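Local coordinates for protein antigen TpF1 (Treponema pallidum, PDB 2FJC) that binds ferric iron as a mini-ferritin of the Dps family and may also play a structural role in the outer membrane, at residues B[10-14]-B[123-129]; B[17-21]-B[116-120]. Residue numbers count along the deposited sequence, not the author numbering.

Overall arrangement
Both contacts join the same two antiparallel helices of the ferritin-like four-helix bundle, 8-38 and 99-127, and their centres lie about 11 Å apart along this interface. Contact 1 (10-14 with 123-129) sits at the end of the bundle, about 19 Å from the centre of the chain, where helix 99-127 turns into helix 130-154; contact 2 (17-21 with 116-120) is deeper, about 9 Å from that centre. Each is partly buried. Contact 1 is made mainly by alanine, isoleucine and leucine, with S127 and D129 side chains touching, and no hydrogen bond crosses it, whereas contact 2 is largely polar. They meet where L123 CD1 packs on Q17 CG at 4.0 Å.

Contact 1: residues B[10-14]-B[123-129]; sequences AIAAI and LAAESGD
At one end of the ferritin-like four-helix bundle, the first turns of helix 8-38 pack antiparallel against the last turn of helix 99-127. The segment axes approach to 10.0 Å at a signed crossing angle of -165°. The register sets A10 beside S127 (CA to CA 6.3 Å) and I14 beside L123 (CA to CA 6.7 Å), one helical turn apart. No hydrogen bond crosses; the contact is van der Waals packing. I14, in the mt rotamer (chi1 -73°, chi2 170°), points toward the other helix and reaches along it: its CG1 lies 4.0 Å from L123 CB, and its CD1 is 3.8 Å from A124 CA and 3.8 Å from D129 OD2. L123 is also mt and sends CD1 to 4.2 Å from A13 CB. The small A10 lets the backbones come close, its CB 3.6 Å from S127 CB. S127 has chi1 p (65°), which lays OG over its own last turn, 2.9 Å from L123 O and 3.3 Å from A124 O, while also meeting I14. G128 then leaves the helix with positive phi (80/8) in a Schellman motif, closed by weak bonds D129 N to A124 O (2.9 Å) and G128 N to A125 O (3.3 Å); a CB here would jam against the S127 carbonyl. D129, chi1 t (-172°), is the N-cap of helix 130-154, its side chain capping a backbone N in its first turn; OD2 also bonds T132 OG1, and OD1 forms a salt bridge with R68. The tip of I14 fits beside this turn, CD1 3.5 Å from S127 OG.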
ATOM      1  N   ALA B  10      37.718  -4.172  27.236  1.00 46.53           N
ATOM      2  CA  ALA B  10      36.282  -4.068  27.146  1.00 45.24           C
ATOM      3  C   ALA B  10      35.754  -4.547  25.813  1.00 44.68           C
ATOM      4  O   ALA B  10      34.824  -5.349  25.773  1.00 44.36           O
ATOM      5  CB  ALA B  10      35.832  -2.640  27.413  1.00 44.38           C
ATOM      6  N   ILE B  11      36.345  -4.073  24.720  1.00 43.26           N
ATOM      7  CA  ILE B  11      35.864  -4.476  23.409  1.00 43.09           C
ATOM      8  C   ILE B  11      36.054  -5.975  23.211  1.00 42.74           C
ATOM      9  O   ILE B  11      35.221  -6.636  22.595  1.00 42.49           O
ATOM     10  CB  ILE B  11      36.541  -3.700  22.237  1.00 42.09           C
ATOM     11  CG1 ILE B  11      37.855  -4.358  21.851  1.00 42.39           C
ATOM     12  CG2 ILE B  11      36.717  -2.242  22.587  1.00 42.80           C
ATOM     13  CD1 ILE B  11      37.689  -5.364  20.738  1.00 40.56           C
ATOM     14  N   ALA B  12      37.138  -6.515  23.753  1.00 41.30           N
ATOM     15  CA  ALA B  12      37.406  -7.943  23.636  1.00 40.74           C
ATOM     16  C   ALA B  12      36.368  -8.739  24.408  1.00 40.10           C
ATOM     17  O   ALA B  12      35.883  -9.773  23.946  1.00 38.75           O
ATOM     18  CB  ALA B  12      38.779  -8.273  24.182  1.00 40.03           C
ATOM     19  N   ALA B  13      36.044  -8.267  25.603  1.00 38.58           N
ATOM     20  CA  ALA B  13      35.057  -8.947  26.430  1.00 37.78           C
ATOM     21  C   ALA B  13      33.676  -8.886  25.767  1.00 38.03           C
ATOM     22  O   ALA B  13      32.930  -9.864  25.768  1.00 36.77           O
ATOM     23  CB  ALA B  13      35.000  -8.318  27.805  1.00 35.09           C
ATOM     24  N   ILE B  14      33.342  -7.731  25.202  1.00 37.51           N
ATOM     25  CA  ILE B  14      32.066  -7.565  24.524  1.00 36.39           C
ATOM     26  C   ILE B  14      31.993  -8.471  23.294  1.00 37.56           C
ATOM     27  O   ILE B  14      30.974  -9.124  23.067  1.00 37.29           O
ATOM     28  CB  ILE B  14      31.852  -6.093  24.115  1.00 34.50           C
ATOM     29  CG1 ILE B  14      31.544  -5.262  25.360  1.00 34.04           C
ATOM     30  CG2 ILE B  14      30.721  -5.976  23.122  1.00 33.64           C
ATOM     31  CD1 ILE B  14      31.555  -3.770  25.135  1.00 31.27           C
ATOM     32  N   LEU B 123      28.208  -4.568  30.294  1.00 34.83           N
ATOM     33  CA  LEU B 123      29.572  -4.364  29.818  1.00 36.05           C
ATOM     34  C   LEU B 123      29.636  -3.171  28.882  1.00 36.24           C
ATOM     35  O   LEU B 123      30.480  -2.289  29.030  1.00 34.78           O
ATOM     36  CB  LEU B 123      30.083  -5.587  29.063  1.00 36.05           C
ATOM     37  CG  LEU B 123      30.547  -6.791  29.884  1.00 39.46           C
ATOM     38  CD1 LEU B 123      31.008  -7.909  28.941  1.00 36.65           C
ATOM     39  CD2 LEU B 123      31.688  -6.377  30.806  1.00 36.99           C
ATOM     40  N   ALA B 124      28.737  -3.156  27.910  1.00 36.39           N
ATOM     41  CA  ALA B 124      28.690  -2.087  26.930  1.00 37.18           C
ATOM     42  C   ALA B 124      28.425  -0.739  27.583  1.00 37.18           C
ATOM     43  O   ALA B 124      29.052   0.260  27.245  1.00 36.04           O
ATOM     44  CB  ALA B 124      27.626  -2.384  25.899  1.00 35.36           C
ATOM     45  N   ALA B 125      27.497  -0.721  28.529  1.00 39.07           N
ATOM     46  CA  ALA B 125      27.142   0.507  29.225  1.00 39.39           C
ATOM     47  C   ALA B 125      28.323   1.057  30.022  1.00 40.18           C
ATOM     48  O   ALA B 125      28.623   2.244  29.947  1.00 39.59           O
ATOM     49  CB  ALA B 125      25.948   0.259  30.149  1.00 39.66           C
ATOM     50  N   GLU B 126      29.000   0.196  30.771  1.00 40.62           N
ATOM     51  CA  GLU B 126      30.126   0.641  31.575  1.00 42.81           C
ATOM     52  C   GLU B 126      31.335   1.061  30.744  1.00 42.08           C
ATOM     53  O   GLU B 126      32.118   1.897  31.174  1.00 41.91           O
ATOM     54  CB  GLU B 126      30.521  -0.450  32.581  1.00 44.49           C
ATOM     55  CG  GLU B 126      29.342  -0.888  33.472  1.00 51.88           C
ATOM     56  CD  GLU B 126      29.713  -1.898  34.565  1.00 54.68           C
ATOM     57  OE1 GLU B 126      30.381  -2.918  34.257  1.00 57.02           O
ATOM     58  OE2 GLU B 126      29.314  -1.675  35.732  1.00 54.43           O
ATOM     59  N   SER B 127      31.473   0.507  29.546  1.00 41.11           N
ATOM     60  CA  SER B 127      32.614   0.828  28.696  1.00 39.15           C
ATOM     61  C   SER B 127      32.316   1.914  27.679  1.00 38.98           C
ATOM     62  O   SER B 127      33.170   2.262  26.873  1.00 39.86           O
ATOM     63  CB  SER B 127      33.094  -0.424  27.957  1.00 39.75           C
ATOM     64  OG  SER B 127      32.110  -0.884  27.046  1.00 37.01           O
ATOM     65  N   GLY B 128      31.103   2.446  27.704  1.00 37.88           N
ATOM     66  CA  GLY B 128      30.761   3.494  26.764  1.00 36.42           C
ATOM     67  C   GLY B 128      30.401   3.047  25.355  1.00 36.01           C
ATOM     68  O   GLY B 128      30.246   3.881  24.458  1.00 33.49           O
ATOM     69  N   ASP B 129      30.277   1.742  25.141  1.00 36.04           N
ATOM     70  CA  ASP B 129      29.899   1.234  23.823  1.00 35.67           C
ATOM     71  C   ASP B 129      28.384   1.439  23.669  1.00 34.50           C
ATOM     72  O   ASP B 129      27.590   0.496  23.767  1.00 33.39           O
ATOM     73  CB  ASP B 129      30.255  -0.251  23.698  1.00 35.40           C
ATOM     74  CG  ASP B 129      30.056  -0.782  22.283  1.00 38.79           C
ATOM     75  OD1 ASP B 129      29.351  -0.112  21.491  1.00 36.15           O
ATOM     76  OD2 ASP B 129      30.599  -1.875  21.963  1.00 38.47           O
TER

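Contact 2: residues B[17-21]-B[116-120]; sequences QLRQH and RFSQT
In the ferritin-like four-helix bundle, helices 8-38 and 99-127 run antiparallel here, segment axes 10.3 Å apart at a signed crossing angle of -154°, with Q17 beside T120 (CA to CA 6.3 Å) and H21 beside F117 (CA to CA 7.6 Å). H21 NE2 and T120 OG1 share a 2.6 Å hydrogen bond in which either may be donor. Both residues are buried and chi1 m (-62° and -56°), pointing across the interface, and NE2 and OG1 satisfy each other. One face of the imidazole receives F117, whose CE1 is 3.3 Å from H21 CG; the rings lie oblique, planes at 49°. Q20, extended (chi1 t, chi2 t), accepts a weak bond at OE1 from R116 NE, 2.6 Å, while its NE2 bonds weakly to L86 O. L18 CD1 packs on T120 CG2 at 3.7 Å. L18 and F117 both touch I65 of helix 44-71, and F117 also packs on I136, I139, L140 and L143 of helix 130-154, tying the pair into the core.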
ATOM      1  N   GLN B  17      31.229 -11.979  24.198  1.00 40.01           N
ATOM      2  CA  GLN B  17      29.820 -12.125  24.531  1.00 38.99           C
ATOM      3  C   GLN B  17      29.008 -12.195  23.244  1.00 38.54           C
ATOM      4  O   GLN B  17      28.161 -13.080  23.075  1.00 38.69           O
ATOM      5  CB  GLN B  17      29.353 -10.934  25.369  1.00 41.14           C
ATOM      6  CG  GLN B  17      29.714 -11.019  26.848  1.00 43.54           C
ATOM      7  CD  GLN B  17      28.948 -12.125  27.554  1.00 47.01           C
ATOM      8  OE1 GLN B  17      27.741 -12.004  27.811  1.00 46.58           O
ATOM      9  NE2 GLN B  17      29.638 -13.224  27.852  1.00 48.61           N
ATOM     10  N   LEU B  18      29.274 -11.260  22.333  1.00 37.09           N
ATOM     11  CA  LEU B  18      28.580 -11.207  21.050  1.00 35.64           C
ATOM     12  C   LEU B  18      28.718 -12.525  20.280  1.00 35.55           C
ATOM     13  O   LEU B  18      27.741 -13.035  19.739  1.00 35.42           O
ATOM     14  CB  LEU B  18      29.115 -10.039  20.223  1.00 31.60           C
ATOM     15  CG  LEU B  18      28.314  -8.735  20.283  1.00 31.35           C
ATOM     16  CD1 LEU B  18      27.706  -8.503  21.657  1.00 31.45           C
ATOM     17  CD2 LEU B  18      29.218  -7.597  19.884  1.00 28.24           C
ATOM     18  N   ARG B  19      29.927 -13.074  20.244  1.00 35.80           N
ATOM     19  CA  ARG B  19      30.177 -14.336  19.557  1.00 37.33           C
ATOM     20  C   ARG B  19      29.290 -15.420  20.126  1.00 36.96           C
ATOM     21  O   ARG B  19      28.753 -16.243  19.393  1.00 37.47           O
ATOM     22  CB  ARG B  19      31.646 -14.759  19.699  1.00 39.08           C
ATOM     23  CG  ARG B  19      32.555 -14.153  18.634  1.00 45.22           C
ATOM     24  CD  ARG B  19      34.029 -14.335  18.957  1.00 47.48           C
ATOM     25  NE  ARG B  19      34.400 -15.732  19.186  1.00 52.55           N
ATOM     26  CZ  ARG B  19      34.521 -16.656  18.232  1.00 54.37           C
ATOM     27  NH1 ARG B  19      34.294 -16.345  16.959  1.00 55.10           N
ATOM     28  NH2 ARG B  19      34.893 -17.893  18.549  1.00 56.26           N
ATOM     29  N   GLN B  20      29.128 -15.425  21.440  1.00 37.21           N
ATOM     30  CA  GLN B  20      28.287 -16.424  22.056  1.00 37.52           C
ATOM     31  C   GLN B  20      26.819 -16.180  21.712  1.00 36.41           C
ATOM     32  O   GLN B  20      26.068 -17.124  21.481  1.00 35.21           O
ATOM     33  CB  GLN B  20      28.457 -16.445  23.569  1.00 40.13           C
ATOM     34  CG  GLN B  20      27.541 -17.478  24.188  1.00 46.42           C
ATOM     35  CD  GLN B  20      27.772 -17.677  25.656  1.00 51.83           C
ATOM     36  OE1 GLN B  20      27.562 -16.760  26.463  1.00 53.58           O
ATOM     37  NE2 GLN B  20      28.205 -18.887  26.026  1.00 52.63           N
ATOM     38  N   HIS B  21      26.408 -14.917  21.684  1.00 35.03           N
ATOM     39  CA  HIS B  21      25.023 -14.601  21.349  1.00 34.58           C
ATOM     40  C   HIS B  21      24.677 -15.128  19.962  1.00 33.62           C
ATOM     41  O   HIS B  21      23.617 -15.716  19.761  1.00 33.53           O
ATOM     42  CB  HIS B  21      24.781 -13.094  21.385  1.00 34.14           C
ATOM     43  CG  HIS B  21      25.002 -12.484  22.729  1.00 32.89           C
ATOM     44  ND1 HIS B  21      24.819 -13.189  23.895  1.00 32.17           N
ATOM     45  CD2 HIS B  21      25.334 -11.226  23.094  1.00 32.81           C
ATOM     46  CE1 HIS B  21      25.023 -12.388  24.925  1.00 33.11           C
ATOM     47  NE2 HIS B  21      25.335 -11.192  24.468  1.00 32.56           N
ATOM     48  N   ARG B 116      21.952 -13.552  29.698  1.00 36.99           N
ATOM     49  CA  ARG B 116      23.215 -13.428  28.991  1.00 39.32           C
ATOM     50  C   ARG B 116      23.324 -12.068  28.299  1.00 38.09           C
ATOM     51  O   ARG B 116      24.369 -11.426  28.350  1.00 36.57           O
ATOM     52  CB  ARG B 116      23.390 -14.564  27.981  1.00 41.41           C
ATOM     53  CG  ARG B 116      23.507 -15.922  28.661  1.00 46.75           C
ATOM     54  CD  ARG B 116      24.678 -16.720  28.115  1.00 52.48           C
ATOM     55  NE  ARG B 116      25.948 -16.028  28.309  1.00 55.13           N
ATOM     56  CZ  ARG B 116      26.475 -15.757  29.499  1.00 57.30           C
ATOM     57  NH1 ARG B 116      27.637 -15.120  29.582  1.00 57.57           N
ATOM     58  NH2 ARG B 116      25.844 -16.130  30.606  1.00 58.23           N
ATOM     59  N   PHE B 117      22.243 -11.622  27.670  1.00 37.73           N
ATOM     60  CA  PHE B 117      22.246 -10.330  26.992  1.00 37.39           C
ATOM     61  C   PHE B 117      22.417  -9.191  27.984  1.00 36.64           C
ATOM     62  O   PHE B 117      23.079  -8.200  27.691  1.00 36.10           O
ATOM     63  CB  PHE B 117      20.955 -10.109  26.200  1.00 37.23           C
ATOM     64  CG  PHE B 117      20.913 -10.833  24.880  1.00 39.67           C
ATOM     65  CD1 PHE B 117      21.937 -10.689  23.958  1.00 41.29           C
ATOM     66  CD2 PHE B 117      19.833 -11.637  24.548  1.00 40.54           C
ATOM     67  CE1 PHE B 117      21.886 -11.335  22.726  1.00 41.28           C
ATOM     68  CE2 PHE B 117      19.777 -12.284  23.320  1.00 40.71           C
ATOM     69  CZ  PHE B 117      20.807 -12.131  22.408  1.00 40.42           C
ATOM     70  N   SER B 118      21.812  -9.329  29.159  1.00 36.31           N
ATOM     71  CA  SER B 118      21.928  -8.304  30.183  1.00 35.27           C
ATOM     72  C   SER B 118      23.384  -8.097  30.604  1.00 34.86           C
ATOM     73  O   SER B 118      23.800  -6.974  30.871  1.00 33.04           O
ATOM     74  CB  SER B 118      21.088  -8.668  31.404  1.00 33.58           C
ATOM     75  OG  SER B 118      19.721  -8.398  31.180  1.00 32.54           O
ATOM     76  N   GLN B 119      24.157  -9.175  30.659  1.00 33.99           N
ATOM     77  CA  GLN B 119      25.554  -9.051  31.045  1.00 36.06           C
ATOM     78  C   GLN B 119      26.274  -8.205  30.006  1.00 34.59           C
ATOM     79  O   GLN B 119      27.099  -7.358  30.344  1.00 34.48           O
ATOM     80  CB  GLN B 119      26.216 -10.426  31.149  1.00 36.27           C
ATOM     81  CG  GLN B 119      25.468 -11.382  32.051  1.00 42.44           C
ATOM     82  CD  GLN B 119      26.084 -12.768  32.068  1.00 46.02           C
ATOM     83  OE1 GLN B 119      26.508 -13.289  31.030  1.00 46.35           O
ATOM     84  NE2 GLN B 119      26.124 -13.381  33.247  1.00 47.31           N
ATOM     85  N   THR B 120      25.946  -8.436  28.741  1.00 33.49           N
ATOM     86  CA  THR B 120      26.561  -7.701  27.660  1.00 32.24           C
ATOM     87  C   THR B 120      26.149  -6.234  27.709  1.00 32.39           C
ATOM     88  O   THR B 120      26.975  -5.348  27.505  1.00 31.22           O
ATOM     89  CB  THR B 120      26.166  -8.288  26.312  1.00 31.62           C
ATOM     90  OG1 THR B 120      26.517  -9.674  26.284  1.00 33.01           O
ATOM     91  CG2 THR B 120      26.896  -7.572  25.188  1.00 32.81           C
TER